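Local structure of carboxylase (Deinococcus radiodurans, 5H80) at residues H263-E268 / R320-H325. The protein is the biotin carboxylase domain of a single-chain bacterial carboxylase and probably uses ATP and bicarbonate to carboxylate carrier-bound biotin. Numbering follows the deposited sequence.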
ATOM      1  N   HIS A 263     -16.991  23.230   4.918  1.00 44.91           N
ATOM      2  CA  HIS A 263     -16.978  22.797   3.510  1.00 46.62           C
ATOM      3  C   HIS A 263     -15.621  22.271   2.969  1.00 37.77           C
ATOM      4  O   HIS A 263     -15.558  21.868   1.810  1.00 41.40           O
ATOM      5  CB  HIS A 263     -17.563  23.903   2.579  1.00 54.57           C
ATOM      6  CG  HIS A 263     -18.971  24.299   2.924  1.00 62.23           C
ATOM      7  ND1 HIS A 263     -19.264  25.354   3.766  1.00 56.17           N
ATOM      8  CD2 HIS A 263     -20.164  23.767   2.558  1.00 60.79           C
ATOM      9  CE1 HIS A 263     -20.573  25.442   3.919  1.00 61.05           C
ATOM     10  NE2 HIS A 263     -21.142  24.503   3.184  1.00 67.53           N
ATOM     11  N   GLN A 264     -14.591  22.201   3.801  1.00 32.76           N
ATOM     12  CA  GLN A 264     -13.323  21.478   3.490  1.00 39.18           C
ATOM     13  C   GLN A 264     -13.380  19.995   3.970  1.00 30.57           C
ATOM     14  O   GLN A 264     -13.562  19.720   5.133  1.00 31.85           O
ATOM     15  CB  GLN A 264     -12.132  22.136   4.180  1.00 46.47           C
ATOM     16  CG  GLN A 264     -12.002  23.656   4.059  1.00 56.34           C
ATOM     17  CD  GLN A 264     -12.529  24.206   2.750  1.00 63.81           C
ATOM     18  OE1 GLN A 264     -13.717  24.545   2.635  1.00 76.57           O
ATOM     19  NE2 GLN A 264     -11.655  24.310   1.756  1.00 67.46           N
ATOM     20  N   LYS A 265     -13.200  19.065   3.079  1.00 34.53           N
ATOM     21  CA  LYS A 265     -13.246  17.653   3.370  1.00 28.12           C
ATOM     22  C   LYS A 265     -12.034  17.222   4.224  1.00 25.38           C
ATOM     23  O   LYS A 265     -10.943  17.804   4.038  1.00 31.31           O
ATOM     24  CB  LYS A 265     -13.293  16.881   2.026  1.00 32.73           C
ATOM     25  CG  LYS A 265     -14.529  17.085   1.135  1.00 26.16           C
ATOM     26  CD  LYS A 265     -14.299  16.583  -0.311  1.00 33.11           C
ATOM     27  CE  LYS A 265     -15.481  16.810  -1.224  1.00 34.80           C
ATOM     28  NZ  LYS A 265     -15.272  16.491  -2.667  1.00 35.52           N
ATOM     29  N   LEU A 266     -12.225  16.425   5.271  1.00 27.00           N
ATOM     30  CA  LEU A 266     -11.176  15.961   6.136  1.00 25.66           C
ATOM     31  C   LEU A 266     -11.021  14.457   6.079  1.00 28.16           C
ATOM     32  O   LEU A 266      -9.891  13.986   6.128  1.00 26.98           O
ATOM     33  CB  LEU A 266     -11.369  16.352   7.628  1.00 30.73           C
ATOM     34  CG  LEU A 266     -11.288  17.840   7.884  1.00 34.20           C
ATOM     35  CD1 LEU A 266     -11.735  18.162   9.294  1.00 33.25           C
ATOM     36  CD2 LEU A 266      -9.824  18.258   7.651  1.00 34.90           C
ATOM     37  N   LEU A 267     -12.122  13.706   6.083  1.00 26.72           N
ATOM     38  CA  LEU A 267     -12.083  12.215   6.082  1.00 24.10           C
ATOM     39  C   LEU A 267     -12.917  11.705   4.905  1.00 27.01           C
ATOM     40  O   LEU A 267     -14.005  12.211   4.634  1.00 22.95           O
ATOM     41  CB  LEU A 267     -12.606  11.527   7.331  1.00 27.12           C
ATOM     42  CG  LEU A 267     -11.874  11.834   8.601  1.00 24.62           C
ATOM     43  CD1 LEU A 267     -12.667  11.482   9.793  1.00 27.65           C
ATOM     44  CD2 LEU A 267     -10.443  11.210   8.636  1.00 27.26           C
ATOM     45  N   GLU A 268     -12.329  10.884   4.059  1.00 24.53           N
ATOM     46  CA  GLU A 268     -13.052  10.467   2.850  1.00 23.67           C
ATOM     47  C   GLU A 268     -13.014   8.948   2.847  1.00 22.63           C
ATOM     48  O   GLU A 268     -11.940   8.369   2.858  1.00 24.90           O
ATOM     49  CB  GLU A 268     -12.379  11.116   1.636  1.00 30.03           C
ATOM     50  CG  GLU A 268     -12.461  12.674   1.740  1.00 33.22           C
ATOM     51  CD  GLU A 268     -11.273  13.411   1.195  1.00 34.01           C
ATOM     52  OE1 GLU A 268     -10.128  13.096   1.568  1.00 37.30           O
ATOM     53  OE2 GLU A 268     -11.529  14.320   0.393  1.00 38.43           O
ATOM     54  N   ARG A 320     -12.351  16.397 -13.567  1.00 24.82           N
ATOM     55  CA  ARG A 320     -10.914  16.300 -13.307  1.00 28.41           C
ATOM     56  C   ARG A 320     -10.668  15.190 -12.329  1.00 24.58           C
ATOM     57  O   ARG A 320     -11.632  14.750 -11.742  1.00 24.01           O
ATOM     58  CB  ARG A 320     -10.401  17.624 -12.732  1.00 26.92           C
ATOM     59  CG  ARG A 320     -11.341  18.251 -11.700  1.00 26.67           C
ATOM     60  CD  ARG A 320     -10.679  19.309 -10.905  1.00 29.93           C
ATOM     61  NE  ARG A 320     -11.574  19.854  -9.851  1.00 29.84           N
ATOM     62  CZ  ARG A 320     -11.670  19.336  -8.613  1.00 31.99           C
ATOM     63  NH1 ARG A 320     -10.904  18.251  -8.212  1.00 28.99           N
ATOM     64  NH2 ARG A 320     -12.480  19.892  -7.719  1.00 36.15           N
ATOM     65  N   LEU A 321      -9.377  14.893 -12.110  1.00 26.78           N
ATOM     66  CA  LEU A 321      -8.888  14.169 -10.950  1.00 25.00           C
ATOM     67  C   LEU A 321      -9.300  14.886  -9.683  1.00 29.52           C
ATOM     68  O   LEU A 321      -9.429  16.121  -9.645  1.00 25.77           O
ATOM     69  CB  LEU A 321      -7.384  14.000 -10.962  1.00 24.58           C
ATOM     70  CG  LEU A 321      -6.661  13.082  -9.942  1.00 21.08           C
ATOM     71  CD1 LEU A 321      -7.022  11.622 -10.193  1.00 25.69           C
ATOM     72  CD2 LEU A 321      -5.188  13.302 -10.065  1.00 22.00           C
ATOM     73  N   GLN A 322      -9.588  14.130  -8.633  1.00 23.49           N
ATOM     74  CA  GLN A 322      -9.713  14.751  -7.295  1.00 27.62           C
ATOM     75  C   GLN A 322      -8.737  14.285  -6.227  1.00 23.20           C
ATOM     76  O   GLN A 322      -8.177  13.133  -6.341  1.00 21.50           O
ATOM     77  CB  GLN A 322     -11.078  14.423  -6.722  1.00 31.41           C
ATOM     78  CG  GLN A 322     -12.268  15.237  -7.243  1.00 34.54           C
ATOM     79  CD  GLN A 322     -13.566  14.719  -6.752  1.00 32.83           C
ATOM     80  OE1 GLN A 322     -13.716  13.531  -6.399  1.00 31.23           O
ATOM     81  NE2 GLN A 322     -14.527  15.628  -6.611  1.00 42.67           N
ATOM     82  N   VAL A 323      -8.641  15.084  -5.167  1.00 21.77           N
ATOM     83  CA  VAL A 323      -7.714  14.848  -4.097  1.00 21.16           C
ATOM     84  C   VAL A 323      -7.959  13.423  -3.510  1.00 19.18           C
ATOM     85  O   VAL A 323      -6.920  12.699  -3.200  1.00 23.01           O
ATOM     86  CB  VAL A 323      -7.906  15.862  -2.923  1.00 23.02           C
ATOM     87  CG1 VAL A 323      -7.075  15.490  -1.724  1.00 25.03           C
ATOM     88  CG2 VAL A 323      -7.385  17.237  -3.354  1.00 27.17           C
ATOM     89  N   GLU A 324      -9.233  13.065  -3.295  1.00 22.28           N
ATOM     90  CA  GLU A 324      -9.604  11.807  -2.722  1.00 24.95           C
ATOM     91  C   GLU A 324      -9.583  10.591  -3.687  1.00 20.18           C
ATOM     92  O   GLU A 324     -10.196   9.579  -3.321  1.00 21.15           O
ATOM     93  CB  GLU A 324     -10.909  11.930  -1.960  1.00 24.88           C
ATOM     94  CG  GLU A 324     -12.090  12.294  -2.715  1.00 21.19           C
ATOM     95  CD  GLU A 324     -12.310  13.790  -2.978  1.00 28.51           C
ATOM     96  OE1 GLU A 324     -11.348  14.585  -2.947  1.00 26.67           O
ATOM     97  OE2 GLU A 324     -13.502  14.154  -3.217  1.00 31.67           O
ATOM     98  N   HIS A 325      -8.993  10.709  -4.929  1.00 18.42           N
ATOM     99  CA  HIS A 325      -9.003   9.650  -5.910  1.00 15.52           C
ATOM    100  C   HIS A 325      -8.196   8.485  -5.218  1.00 15.18           C
ATOM    101  O   HIS A 325      -8.558   7.328  -5.480  1.00 19.56           O
ATOM    102  CB  HIS A 325      -8.296  10.048  -7.187  1.00 18.88           C
ATOM    103  CG  HIS A 325      -6.793  10.163  -7.044  1.00 20.91           C
ATOM    104  ND1 HIS A 325      -6.146  11.251  -6.524  1.00 22.31           N
ATOM    105  CD2 HIS A 325      -5.811   9.244  -7.303  1.00 22.07           C
ATOM    106  CE1 HIS A 325      -4.818  11.044  -6.502  1.00 23.71           C
ATOM    107  NE2 HIS A 325      -4.589   9.826  -6.977  1.00 22.98           N
TER
HETATM  108  O   HOH W   1     -12.363  17.044  -3.373  1.00 31.25           O
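Glu324 CB lies over one face of the Glu268 carboxylate, 3.5 Å from Glu268 CD. The carboxylate planes of the two residues are 32° apart, and Glu268 OE2 approaches Glu324 OE1 to 3.4 Å. The two oxygens, both acceptors, are not hydrogen-bonded to each other; Arg372 forms salt bridges to both, bridging the pair. With CG between its backbone N and carbonyl carbon (chi1 63°) and a bend at chi2, Glu324 brings its carboxylate round to Lys265. The Lys265 side chain, extended beyond CG, crosses that of Glu324 at about a right angle, NZ donating to the syn side of Glu324 OE2 over 3.0 Å, 23° out of the carboxylate plane. A water accepts from Lys265 NZ and donates to Glu324 OE1 at 2.7 Å, a second link. Glu239 and Glu303 also form salt bridges to Lys265 NZ. In the type I turn Gln322-His325, Gln322 O accepts from both His325 N and, at 2.8 Å, His325 ND1, which fixes the imidazole; Leu321 CD1 lies over one ring face. This buried network joins strand 264-270 to the loop after strand 312-318, consistent with the active site of ATP-grasp biotin carboxylases, where lysine, glutamate and arginine gather.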